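VgrG protein (Vibrio cholerae, PDB 4DTH) is a toxin whose actin cross-linking domain binds ATP and magnesium and probably uses them to join actin monomers to one another. Local coordinates at residues 46-52 with 139-145; 108-112 with 361-366; 125-130 with 149-153; 209-213 with 297-301; 227-231 with 286-290. One frame throughout, in Å; residues are numbered along the deposited sequence.

In the fold
The five contacts fall into two groups on opposite sides of the chain's centre. Interactions 1, 2 and 3 belong together: helix 101-124 lies against the sheet side chains of interaction 1 and supplies one half of interaction 2 (contact centres about 16 Å apart), while F46 and I144 of interaction 1 touch H149 of interaction 3 (contact centres about 17 Å apart). Interactions 4 and 5 build a helical region, centres 11 Å apart; F228 of segment 227-231 packs on F209, V298 and H301 of interaction 4. Bound ATP and magnesium mark the site between: side chains of M111 (interaction 2), Y48 (interaction 1) and Y230 (interaction 5) lie about 8, 12 and 13 Å from ATP.

Interaction 1. Residues 46-52 with 139-145; sequences FGYVKSA and RFVIEIT
E143, Y48 and V141 lose the most area where strands 46-51 and 140-144 pair antiparallel, their axes 4.6 Å apart at closest and directed 153° from each other. Y48/E143 and K50/V141 are the hydrogen-bonded pairs: Y48 N to E143 O, K50 N to V141 O and V141 N to K50 O at 2.9 Å, E143 N to Y48 O at 2.8 Å. T145 N to F46 O (2.9 Å) and A52 N to R139 O (3.0 Å) end the ladder. G47/I144, V49/I142 and S51/F140 are non-hydrogen-bonded pairs. Y48 (chi1 p) lays its ring over E143 CB, 3.7 Å from the centroid, a CH-pi contact. E143 (chi1 m) also takes a salt bridge, OE1 to K50 NZ 2.9 Å; K50, chi1 p and otherwise extended, passes V141 (CE to CG1 3.9 Å). On this partly exposed face Y48, K50 and E143 pack their carbon parts and keep polar ends outward or paired; V141 adds compact beta-branched surface. Glycine suits position 47 (phi/psi 178/-177), where a CB would clash with E143 O. On the other face V49 CG2 meets I142 CG1 at 3.9 Å. F46 and G47 form a classic bulge opposite L60 of strand 56-68, while helix 101-124 covers F140 and I142.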
# COMPACT_ATOMS: atom_id res chain seq x y z
N PHE A 46 9.50 2.97 -13.85
CA PHE A 46 10.23 3.02 -15.13
C PHE A 46 9.30 3.15 -16.33
O PHE A 46 9.76 3.33 -17.46
CB PHE A 46 11.25 1.87 -15.27
CG PHE A 46 10.69 0.47 -15.37
CD1 PHE A 46 10.43 -0.27 -14.22
CD2 PHE A 46 10.47 -0.13 -16.60
CE1 PHE A 46 9.94 -1.58 -14.30
CE2 PHE A 46 9.99 -1.44 -16.68
CZ PHE A 46 9.72 -2.15 -15.53
N GLY A 47 8.00 3.12 -16.07
CA GLY A 47 7.01 3.27 -17.12
C GLY A 47 5.59 3.15 -16.63
O GLY A 47 5.34 2.99 -15.43
N TYR A 48 4.66 3.21 -17.57
CA TYR A 48 3.24 3.05 -17.28
C TYR A 48 2.47 2.62 -18.51
O TYR A 48 2.96 2.74 -19.64
CB TYR A 48 2.62 4.31 -16.62
CG TYR A 48 2.59 5.55 -17.49
CD1 TYR A 48 3.69 6.39 -17.58
CD2 TYR A 48 1.43 5.92 -18.17
CE1 TYR A 48 3.66 7.55 -18.35
CE2 TYR A 48 1.38 7.08 -18.94
CZ TYR A 48 2.50 7.90 -19.02
OH TYR A 48 2.47 9.04 -19.78
N VAL A 49 1.29 2.05 -18.26
CA VAL A 49 0.39 1.62 -19.32
C VAL A 49 -0.86 2.45 -19.20
O VAL A 49 -1.39 2.63 -18.10
CB VAL A 49 0.11 0.09 -19.28
CG1 VAL A 49 -1.08 -0.30 -20.17
CG2 VAL A 49 1.36 -0.69 -19.70
N LYS A 50 -1.31 3.00 -20.34
CA LYS A 50 -2.52 3.79 -20.38
C LYS A 50 -3.47 3.24 -21.44
O LYS A 50 -3.06 2.46 -22.30
CB LYS A 50 -2.19 5.29 -20.63
CG LYS A 50 -1.57 5.59 -22.00
CD LYS A 50 -1.16 7.05 -22.13
CE LYS A 50 -0.60 7.33 -23.51
NZ LYS A 50 -0.04 8.70 -23.62
N SER A 51 -4.74 3.66 -21.40
CA SER A 51 -5.68 3.26 -22.45
C SER A 51 -5.34 4.15 -23.66
O SER A 51 -4.68 5.19 -23.48
CB SER A 51 -7.12 3.52 -22.01
OG SER A 51 -7.34 4.91 -21.85
N ALA A 52 -5.78 3.76 -24.86
CA ALA A 52 -5.57 4.57 -26.07
C ALA A 52 -6.19 5.97 -25.92
O ALA A 52 -5.68 6.93 -26.49
CB ALA A 52 -6.17 3.86 -27.27
N ARG A 139 -5.98 -1.10 -27.82
CA ARG A 139 -6.57 -0.76 -26.51
C ARG A 139 -5.58 -0.11 -25.55
O ARG A 139 -5.99 0.75 -24.76
CB ARG A 139 -7.16 -2.00 -25.79
CG ARG A 139 -8.21 -2.79 -26.55
CD ARG A 139 -9.33 -3.28 -25.65
NE ARG A 139 -9.10 -4.60 -25.08
CZ ARG A 139 -9.45 -4.95 -23.84
NH1 ARG A 139 -9.99 -4.07 -23.01
NH2 ARG A 139 -9.23 -6.18 -23.40
N PHE A 140 -4.31 -0.60 -25.54
CA PHE A 140 -3.30 -0.19 -24.56
C PHE A 140 -2.02 0.37 -25.13
O PHE A 140 -1.58 -0.03 -26.21
CB PHE A 140 -2.99 -1.38 -23.62
CG PHE A 140 -4.22 -2.12 -23.14
CD1 PHE A 140 -5.19 -1.47 -22.37
CD2 PHE A 140 -4.42 -3.45 -23.47
CE1 PHE A 140 -6.34 -2.15 -21.96
CE2 PHE A 140 -5.56 -4.13 -23.04
CZ PHE A 140 -6.51 -3.48 -22.27
N VAL A 141 -1.43 1.31 -24.40
CA VAL A 141 -0.20 2.00 -24.79
C VAL A 141 0.81 1.96 -23.65
O VAL A 141 0.47 2.30 -22.51
CB VAL A 141 -0.50 3.48 -25.21
CG1 VAL A 141 0.79 4.25 -25.49
CG2 VAL A 141 -1.44 3.56 -26.40
N ILE A 142 2.05 1.54 -23.95
CA ILE A 142 3.14 1.55 -22.99
C ILE A 142 3.88 2.87 -23.18
O ILE A 142 4.23 3.23 -24.30
CB ILE A 142 4.15 0.37 -23.19
CG1 ILE A 142 3.48 -1.00 -23.01
CG2 ILE A 142 5.36 0.51 -22.26
CD1 ILE A 142 4.38 -2.23 -23.52
N GLU A 143 4.16 3.55 -22.07
CA GLU A 143 4.97 4.75 -22.04
C GLU A 143 6.17 4.39 -21.17
O GLU A 143 5.99 3.79 -20.11
CB GLU A 143 4.21 5.93 -21.43
CG GLU A 143 3.08 6.47 -22.29
CD GLU A 143 3.48 7.37 -23.45
OE1 GLU A 143 2.58 7.69 -24.26
OE2 GLU A 143 4.67 7.74 -23.56
N ILE A 144 7.40 4.70 -21.63
CA ILE A 144 8.63 4.42 -20.88
C ILE A 144 9.16 5.72 -20.31
O ILE A 144 9.48 6.64 -21.06
CB ILE A 144 9.69 3.67 -21.76
CG1 ILE A 144 9.18 2.28 -22.23
CG2 ILE A 144 11.06 3.57 -21.04
CD1 ILE A 144 8.78 1.28 -21.10
N THR A 145 9.26 5.80 -18.98
CA THR A 145 9.73 7.01 -18.29
C THR A 145 11.19 6.93 -17.90
O THR A 145 11.83 7.97 -17.71
CB THR A 145 8.79 7.41 -17.17
OG1 THR A 145 8.75 6.34 -16.23
CG2 THR A 145 7.39 7.73 -17.70

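Interaction 2. Residues 108-112 with 361-366; sequences KQAML and SYLPKT
An extended loop running out of the last strand is laid across one face of a helix, here residues 363-366 against helix 101-124, with P364 as the central wedge. The helix presents K108, M111 and L112, spaced i, i+3, i+4, and L112 N closes the turn onto K108 O at 3.0 Å. K108 comes first and loses the most area. K108 CA lies 4.6 Å from P364 CA. The lysine chain, chi1 m, chi2 t, chi3 p, chi4 t, runs alongside the loop, with K108 CG 3.6 Å from Y362 O, to deliver K108 NZ to S361 O at 2.7 Å. A lysine suits this place because its methylenes pack on the proline (CB to P364 CB 4.0 Å) while its charge reaches a backbone carbonyl. NZ also forms a salt bridge with E105, which offsets the like charge of K365, whose NZ stands 3.4 Å from K108 NZ. M111, an unbranched and flexible side chain, slides SD to within 3.9 Å of P364 CG; beyond it lie N29 and F58 of the sheet. P364 brings a compact ring and no amide hydrogen needing a partner, and its own carbonyl is bonded by Q173. The contact thus ties the chain's C-terminal part to the helix near the nucleotide. L112 finishes the row, its CG 4.0 Å from P364 CB and its CD2 3.3 Å from K365 O.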
# COMPACT_ATOMS: atom_id res chain seq x y z
N LYS A 108 -7.37 -4.92 -15.14
CA LYS A 108 -7.09 -6.36 -15.16
C LYS A 108 -6.68 -6.80 -16.56
O LYS A 108 -5.67 -7.50 -16.71
CB LYS A 108 -8.33 -7.14 -14.71
CG LYS A 108 -8.63 -7.01 -13.20
CD LYS A 108 -10.09 -7.38 -12.89
CE LYS A 108 -10.41 -8.83 -13.21
NZ LYS A 108 -11.82 -9.18 -12.88
N GLN A 109 -7.45 -6.38 -17.58
CA GLN A 109 -7.17 -6.73 -18.97
C GLN A 109 -5.83 -6.17 -19.46
O GLN A 109 -5.08 -6.89 -20.14
CB GLN A 109 -8.35 -6.30 -19.88
CG GLN A 109 -9.57 -7.20 -19.67
CD GLN A 109 -10.81 -6.67 -20.32
OE1 GLN A 109 -11.47 -5.75 -19.82
NE2 GLN A 109 -11.21 -7.29 -21.42
N ALA A 110 -5.52 -4.91 -19.09
CA ALA A 110 -4.25 -4.27 -19.48
C ALA A 110 -3.06 -4.98 -18.84
O ALA A 110 -2.03 -5.14 -19.49
CB ALA A 110 -4.26 -2.80 -19.10
N MET A 111 -3.21 -5.43 -17.58
CA MET A 111 -2.14 -6.16 -16.90
C MET A 111 -1.91 -7.52 -17.55
O MET A 111 -0.75 -7.90 -17.76
CB MET A 111 -2.44 -6.32 -15.42
CG MET A 111 -2.23 -5.03 -14.65
SD MET A 111 -2.35 -5.30 -12.88
CE MET A 111 -2.08 -3.61 -12.30
N LEU A 112 -3.00 -8.23 -17.89
CA LEU A 112 -2.90 -9.53 -18.56
C LEU A 112 -2.29 -9.38 -19.94
O LEU A 112 -1.44 -10.19 -20.32
CB LEU A 112 -4.24 -10.26 -18.62
CG LEU A 112 -4.78 -10.77 -17.28
CD1 LEU A 112 -6.27 -11.06 -17.38
CD2 LEU A 112 -4.00 -11.99 -16.77
N SER A 361 -12.26 -10.27 -7.23
CA SER A 361 -12.75 -9.85 -8.54
C SER A 361 -12.00 -8.62 -9.09
O SER A 361 -12.06 -8.36 -10.29
CB SER A 361 -14.26 -9.58 -8.48
OG SER A 361 -14.54 -8.51 -7.59
N TYR A 362 -11.28 -7.87 -8.22
CA TYR A 362 -10.52 -6.67 -8.63
C TYR A 362 -9.13 -7.05 -9.17
O TYR A 362 -8.43 -6.19 -9.72
CB TYR A 362 -10.36 -5.72 -7.42
CG TYR A 362 -11.66 -5.09 -6.98
CD1 TYR A 362 -12.11 -3.90 -7.55
CD2 TYR A 362 -12.44 -5.67 -5.99
CE1 TYR A 362 -13.32 -3.32 -7.16
CE2 TYR A 362 -13.65 -5.09 -5.58
CZ TYR A 362 -14.08 -3.92 -6.16
OH TYR A 362 -15.26 -3.34 -5.78
N LEU A 363 -8.71 -8.31 -8.97
CA LEU A 363 -7.37 -8.75 -9.33
C LEU A 363 -7.32 -9.57 -10.62
O LEU A 363 -8.17 -10.44 -10.83
CB LEU A 363 -6.73 -9.53 -8.16
CG LEU A 363 -6.08 -8.73 -6.99
CD1 LEU A 363 -4.86 -7.92 -7.44
CD2 LEU A 363 -7.09 -7.85 -6.26
N PRO A 364 -6.32 -9.31 -11.49
CA PRO A 364 -6.20 -10.12 -12.71
C PRO A 364 -5.72 -11.53 -12.40
O PRO A 364 -4.95 -11.74 -11.45
CB PRO A 364 -5.17 -9.35 -13.55
CG PRO A 364 -4.34 -8.62 -12.55
CD PRO A 364 -5.22 -8.33 -11.37
N LYS A 365 -6.19 -12.50 -13.19
CA LYS A 365 -5.85 -13.91 -13.00
C LYS A 365 -5.23 -14.45 -14.29
O LYS A 365 -5.88 -14.34 -15.33
CB LYS A 365 -7.11 -14.74 -12.63
CG LYS A 365 -8.30 -13.95 -12.05
CD LYS A 365 -9.42 -13.65 -13.10
CE LYS A 365 -10.51 -12.74 -12.56
NZ LYS A 365 -11.60 -12.51 -13.56
N THR A 366 -4.00 -15.03 -14.23
CA THR A 366 -3.36 -15.62 -15.42
C THR A 366 -4.24 -16.78 -15.93
O THR A 366 -4.65 -17.63 -15.15
CB THR A 366 -1.93 -16.14 -15.12
OG1 THR A 366 -1.09 -15.06 -14.74
CG2 THR A 366 -1.29 -16.85 -16.33

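Interaction 3. Residues 125-130 with 149-153; sequences SNHQPL and HVIAA
A type II turn from S125 to Q128, directly after helix 101-124, merges into a G1 beta bulge against strand 150-153, H127 and Q128 both facing I151. N126 (phi/psi -58/137) and H127 (68/30) set the turn; its closing bond, Q128 N to S125 O at 3.2 Å, is weak. The positive phi of H127 is one that glycine adopts more easily, but here the imidazole is held by Y69 and S158. H127 N reaches I151 O at 2.8 Å and I151 N reaches Q128 O at 3.0 Å. Small A152 fits beneath the H127 ring, its CB 3.5 Å from the centroid in a CH-pi contact. The N126 side-chain amide (chi1 t) takes the place of a strand peptide: OD1 accepts from A153 N at 2.8 Å, while ND2 bonds A159 O and, at 3.0 Å, water 1, which donates to A153 O at 2.7 Å. Further along, H149 (chi1 p) folds its ring over P129, whose CB stands 3.8 Å from the centroid, and L130 CG meets I151 CG1 at 4.2 Å. The turn thereby flanks a strand whose other edge pairs with strand 34-38. Since H149 ND1 is bonded to N146, NE2 turns to the loop and accepts from L130 N at 2.9 Å.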
# COMPACT_ATOMS: atom_id res chain seq x y z
N SER A 125 13.67 -10.40 -27.35
CA SER A 125 14.40 -9.20 -26.98
C SER A 125 14.93 -9.33 -25.56
O SER A 125 14.91 -8.36 -24.81
CB SER A 125 13.51 -7.97 -27.14
OG SER A 125 13.17 -7.80 -28.51
N ASN A 126 15.38 -10.54 -25.17
CA ASN A 126 15.88 -10.76 -23.81
C ASN A 126 17.05 -9.82 -23.49
O ASN A 126 17.91 -9.60 -24.36
CB ASN A 126 16.25 -12.22 -23.58
CG ASN A 126 16.10 -12.63 -22.13
OD1 ASN A 126 15.21 -12.15 -21.41
ND2 ASN A 126 16.93 -13.55 -21.68
N HIS A 127 17.05 -9.24 -22.28
CA HIS A 127 18.07 -8.28 -21.80
C HIS A 127 18.06 -6.95 -22.55
O HIS A 127 19.09 -6.29 -22.67
CB HIS A 127 19.48 -8.91 -21.76
CG HIS A 127 19.62 -9.99 -20.72
ND1 HIS A 127 20.04 -9.70 -19.44
CD2 HIS A 127 19.44 -11.32 -20.83
CE1 HIS A 127 20.09 -10.86 -18.80
NE2 HIS A 127 19.74 -11.87 -19.60
N GLN A 128 16.87 -6.54 -23.01
CA GLN A 128 16.68 -5.26 -23.69
C GLN A 128 15.59 -4.47 -22.98
O GLN A 128 14.68 -5.07 -22.38
CB GLN A 128 16.27 -5.46 -25.15
CG GLN A 128 17.39 -5.94 -26.04
CD GLN A 128 16.78 -6.38 -27.32
OE1 GLN A 128 16.05 -5.69 -27.99
NE2 GLN A 128 16.95 -7.61 -27.62
N PRO A 129 15.61 -3.11 -23.09
CA PRO A 129 14.53 -2.35 -22.46
C PRO A 129 13.22 -2.59 -23.20
O PRO A 129 13.22 -2.93 -24.39
CB PRO A 129 14.94 -0.89 -22.63
CG PRO A 129 15.94 -0.87 -23.71
CD PRO A 129 16.57 -2.22 -23.79
N LEU A 130 12.11 -2.40 -22.48
CA LEU A 130 10.77 -2.43 -23.04
C LEU A 130 10.65 -1.19 -23.92
O LEU A 130 11.20 -0.14 -23.55
CB LEU A 130 9.75 -2.27 -21.89
CG LEU A 130 8.81 -3.40 -21.52
CD1 LEU A 130 7.56 -2.84 -20.87
CD2 LEU A 130 8.37 -4.23 -22.73
N HIS A 149 16.96 0.84 -18.42
CA HIS A 149 16.53 -0.43 -17.85
C HIS A 149 16.64 -1.53 -18.89
O HIS A 149 16.75 -1.25 -20.08
CB HIS A 149 15.07 -0.36 -17.32
CG HIS A 149 14.02 -0.50 -18.38
ND1 HIS A 149 13.52 0.61 -19.05
CD2 HIS A 149 13.42 -1.61 -18.88
CE1 HIS A 149 12.65 0.14 -19.93
NE2 HIS A 149 12.55 -1.19 -19.86
N VAL A 150 16.61 -2.79 -18.43
CA VAL A 150 16.52 -3.97 -19.30
C VAL A 150 15.54 -4.94 -18.66
O VAL A 150 15.41 -4.97 -17.43
CB VAL A 150 17.87 -4.66 -19.66
CG1 VAL A 150 18.77 -3.76 -20.50
CG2 VAL A 150 18.61 -5.19 -18.43
N ILE A 151 14.87 -5.73 -19.49
CA ILE A 151 13.95 -6.78 -19.02
C ILE A 151 14.62 -8.10 -19.37
O ILE A 151 15.03 -8.29 -20.52
CB ILE A 151 12.54 -6.65 -19.69
CG1 ILE A 151 11.86 -5.30 -19.35
CG2 ILE A 151 11.64 -7.87 -19.33
CD1 ILE A 151 11.50 -5.07 -17.83
N ALA A 152 14.71 -9.02 -18.41
CA ALA A 152 15.33 -10.32 -18.63
C ALA A 152 14.54 -11.45 -18.01
O ALA A 152 13.99 -11.29 -16.92
CB ALA A 152 16.76 -10.33 -18.11
N ALA A 153 14.49 -12.59 -18.70
CA ALA A 153 13.78 -13.79 -18.26
C ALA A 153 14.36 -14.36 -16.98
O ALA A 153 15.56 -14.24 -16.72
CB ALA A 153 13.86 -14.84 -19.34
O HOH W 1 17.36 -14.07 -18.76

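Interaction 4. Residues 209-213 with 297-301; sequences FASLT and AVMKH
The C-terminal end of helix 204-212 meets the middle of helix 292-307 in an aromatic and apolar contact with no direct hydrogen bond between the segments. The nearest CA pairs are F209 with H301 (8.0 Å) and T213 with A297 (8.3 Å), a spacing that admits the F209 and H301 rings. A297 comes first. Its methyl points toward the other helix and takes little space, and its carbonyl lies at the edge of the F209 ring, O to CE1 4.0 Å. V298 follows with an apolar wall: its CG2 is 3.9 Å from F209 CZ. H301, one turn on, has the most area covered. With chi1 m, its ND1 donates to A297 O at 2.7 Å, which helps to hold the imidazole. F209, chi1 t, directs its edge at the face of that ring, a T-shaped pair with centroids 5.7 Å apart and planes at 81°. T213 CG2 lies over the same face, 4.0 Å from the centroid, in a CH-pi contact; T213 suits the helix end because its hydroxyl turns back to bond F209 O at 2.9 Å, leaving the methyl for packing. L212 CD1 approaches H301 CD2 at 3.8 Å, and water 2 bridges L212 O and H301 NE2, 2.7 Å from each. Helix 221-245 completes the cluster: its F228 meets both F209 and H301, and A224 also touches F209, so three helices converge here.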
# COMPACT_ATOMS: atom_id res chain seq x y z
N PHE A 209 -16.23 5.05 24.61
CA PHE A 209 -15.98 6.50 24.60
C PHE A 209 -17.23 7.28 25.04
O PHE A 209 -17.12 8.22 25.82
CB PHE A 209 -15.51 6.98 23.20
CG PHE A 209 -15.12 8.44 23.14
CD1 PHE A 209 -13.89 8.86 23.62
CD2 PHE A 209 -15.99 9.39 22.62
CE1 PHE A 209 -13.52 10.20 23.57
CE2 PHE A 209 -15.63 10.73 22.58
CZ PHE A 209 -14.40 11.13 23.05
N ALA A 210 -18.40 6.87 24.54
CA ALA A 210 -19.68 7.51 24.86
C ALA A 210 -19.94 7.52 26.38
O ALA A 210 -20.36 8.54 26.91
CB ALA A 210 -20.81 6.79 24.13
N SER A 211 -19.60 6.41 27.08
CA SER A 211 -19.72 6.26 28.54
C SER A 211 -18.79 7.20 29.30
O SER A 211 -19.18 7.71 30.35
CB SER A 211 -19.42 4.83 28.96
OG SER A 211 -20.35 3.91 28.41
N LEU A 212 -17.55 7.41 28.79
CA LEU A 212 -16.53 8.25 29.42
C LEU A 212 -16.81 9.74 29.30
O LEU A 212 -16.23 10.52 30.05
CB LEU A 212 -15.14 7.98 28.76
CG LEU A 212 -14.63 6.54 28.65
CD1 LEU A 212 -13.36 6.47 27.87
CD2 LEU A 212 -14.39 5.92 30.01
N THR A 213 -17.60 10.14 28.28
CA THR A 213 -17.80 11.56 27.95
C THR A 213 -19.24 12.08 28.05
O THR A 213 -19.60 13.00 27.31
CB THR A 213 -17.18 11.84 26.56
OG1 THR A 213 -17.80 10.98 25.59
CG2 THR A 213 -15.66 11.65 26.53
N ALA A 297 -10.57 16.13 23.45
CA ALA A 297 -11.32 15.14 24.24
C ALA A 297 -10.98 13.71 23.82
O ALA A 297 -10.76 12.86 24.68
CB ALA A 297 -12.82 15.39 24.12
N VAL A 298 -10.89 13.45 22.50
CA VAL A 298 -10.53 12.12 21.98
C VAL A 298 -9.11 11.76 22.43
O VAL A 298 -8.91 10.70 23.04
CB VAL A 298 -10.68 12.04 20.43
CG1 VAL A 298 -9.98 10.80 19.87
CG2 VAL A 298 -12.14 12.07 20.00
N MET A 299 -8.12 12.64 22.14
CA MET A 299 -6.71 12.41 22.45
C MET A 299 -6.44 12.20 23.92
O MET A 299 -5.69 11.28 24.27
CB MET A 299 -5.81 13.52 21.85
CG MET A 299 -5.88 13.61 20.33
SD MET A 299 -5.82 12.03 19.44
CE MET A 299 -4.28 11.47 19.91
N LYS A 300 -7.07 13.01 24.78
CA LYS A 300 -6.93 12.92 26.24
C LYS A 300 -7.37 11.55 26.76
O LYS A 300 -6.73 11.01 27.66
CB LYS A 300 -7.71 14.06 26.93
CG LYS A 300 -6.82 15.12 27.60
CD LYS A 300 -7.06 16.52 27.04
CE LYS A 300 -6.13 17.57 27.60
NZ LYS A 300 -6.89 18.80 27.97
N HIS A 301 -8.41 10.95 26.14
CA HIS A 301 -8.94 9.64 26.55
C HIS A 301 -8.17 8.41 26.05
O HIS A 301 -8.38 7.31 26.57
CB HIS A 301 -10.44 9.53 26.23
CG HIS A 301 -11.28 10.33 27.17
ND1 HIS A 301 -11.62 11.64 26.90
CD2 HIS A 301 -11.83 9.97 28.35
CE1 HIS A 301 -12.36 12.04 27.93
NE2 HIS A 301 -12.52 11.06 28.82
O HOH W 2 -14.09 11.87 30.84

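Interaction 5. Residues 227-231 with 286-290; sequences VFAYL and IVEIL
Two apolar ridges interlock here, the helix 221-245 surface of V227, Y230 and L231 (i, i+3, i+4) against the helically coiled segment 286-289 that precedes helix 292-307. Residues 286-289 have helical phi/psi, with I289 N bonded to I286 O at 3.0 Å and L290 N to V287 O at 3.2 Å, before L290 turns extended (-106/166). The backbones approach to 7.1 Å between the CA atoms of V227 and I286, and no hydrogen bond links the segments, so the contact rests on apolar packing and fit of shape. I286 is the bump on one side. Its long, branched side chain (chi1 and chi2 t) enters the hollow bounded by V227, Y230 and L231: CG2 touches L231 CD2 at 3.7 Å and CD1 reaches Y230 CD2 at 3.7 Å. V227 answers from the other side. Short and forked, chi1 t, it fills the pocket among I286, I289 and L290, one methyl, CG1, lying 3.8 Å from both I286 CG2 and L290 CD1. At the margin, L231 CD1 skims V287 CG2 at 4.4 Å. Beta-branched residues suit these positions because they fill a hollow close to their own backbone. Y230 continues toward F184 and strand 343-352, while L231 also meets M299 and I302 of helix 292-307, so the contact joins the helical region to that strand. The second methyl of V227, CG2, closes the pocket on I289 CD1 at 3.7 Å.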
# COMPACT_ATOMS: atom_id res chain seq x y z
N VAL A 227 -13.67 8.25 15.78
CA VAL A 227 -12.25 8.61 15.72
C VAL A 227 -11.51 7.96 16.89
O VAL A 227 -10.43 7.38 16.69
CB VAL A 227 -11.99 10.14 15.63
CG1 VAL A 227 -10.50 10.46 15.73
CG2 VAL A 227 -12.57 10.72 14.34
N PHE A 228 -12.10 8.02 18.09
CA PHE A 228 -11.49 7.41 19.28
C PHE A 228 -11.29 5.91 19.08
O PHE A 228 -10.20 5.43 19.35
CB PHE A 228 -12.35 7.67 20.53
CG PHE A 228 -11.87 6.94 21.76
CD1 PHE A 228 -10.88 7.49 22.57
CD2 PHE A 228 -12.43 5.72 22.13
CE1 PHE A 228 -10.47 6.83 23.74
CE2 PHE A 228 -12.02 5.07 23.31
CZ PHE A 228 -11.03 5.63 24.09
N ALA A 229 -12.33 5.18 18.61
CA ALA A 229 -12.19 3.74 18.40
C ALA A 229 -11.12 3.40 17.36
O ALA A 229 -10.35 2.46 17.58
CB ALA A 229 -13.52 3.13 18.00
N TYR A 230 -11.06 4.17 16.27
CA TYR A 230 -10.09 3.96 15.20
C TYR A 230 -8.66 4.17 15.72
O TYR A 230 -7.83 3.27 15.59
CB TYR A 230 -10.40 4.91 14.02
CG TYR A 230 -9.41 4.80 12.88
CD1 TYR A 230 -9.41 3.70 12.02
CD2 TYR A 230 -8.44 5.78 12.68
CE1 TYR A 230 -8.49 3.59 10.99
CE2 TYR A 230 -7.51 5.68 11.64
CZ TYR A 230 -7.54 4.59 10.80
OH TYR A 230 -6.62 4.48 9.79
N LEU A 231 -8.39 5.36 16.29
CA LEU A 231 -7.05 5.69 16.81
C LEU A 231 -6.64 4.78 17.96
O LEU A 231 -5.53 4.26 17.93
CB LEU A 231 -6.97 7.16 17.25
CG LEU A 231 -6.91 8.19 16.13
CD1 LEU A 231 -6.87 9.60 16.71
CD2 LEU A 231 -5.70 7.95 15.20
N ILE A 286 -6.41 12.04 10.91
CA ILE A 286 -7.82 11.89 11.29
C ILE A 286 -8.35 12.95 12.28
O ILE A 286 -9.54 13.27 12.22
CB ILE A 286 -8.22 10.43 11.63
CG1 ILE A 286 -9.73 10.19 11.33
CG2 ILE A 286 -7.85 10.07 13.08
CD1 ILE A 286 -10.22 8.77 11.45
N VAL A 287 -7.47 13.49 13.15
CA VAL A 287 -7.80 14.53 14.14
C VAL A 287 -8.42 15.76 13.46
O VAL A 287 -9.30 16.41 14.04
CB VAL A 287 -6.55 14.83 15.02
CG1 VAL A 287 -6.42 16.30 15.41
CG2 VAL A 287 -6.55 13.95 16.26
N GLU A 288 -8.01 16.03 12.19
CA GLU A 288 -8.49 17.14 11.36
C GLU A 288 -9.99 17.07 11.03
O GLU A 288 -10.57 18.10 10.70
CB GLU A 288 -7.66 17.25 10.07
CG GLU A 288 -6.18 17.53 10.31
CD GLU A 288 -5.22 17.36 9.14
OE1 GLU A 288 -5.68 17.13 8.00
OE2 GLU A 288 -3.99 17.45 9.37
N ILE A 289 -10.62 15.87 11.11
CA ILE A 289 -12.04 15.74 10.81
C ILE A 289 -12.93 16.22 11.96
O ILE A 289 -14.14 16.35 11.79
CB ILE A 289 -12.46 14.35 10.25
CG1 ILE A 289 -12.63 13.28 11.36
CG2 ILE A 289 -11.54 13.89 9.09
CD1 ILE A 289 -13.34 12.01 10.91
N LEU A 290 -12.33 16.46 13.14
CA LEU A 290 -13.02 16.91 14.36
C LEU A 290 -12.72 18.39 14.64
O LEU A 290 -11.75 18.93 14.13
CB LEU A 290 -12.53 16.08 15.57
CG LEU A 290 -12.66 14.56 15.50
CD1 LEU A 290 -11.85 13.90 16.61
CD2 LEU A 290 -14.10 14.11 15.57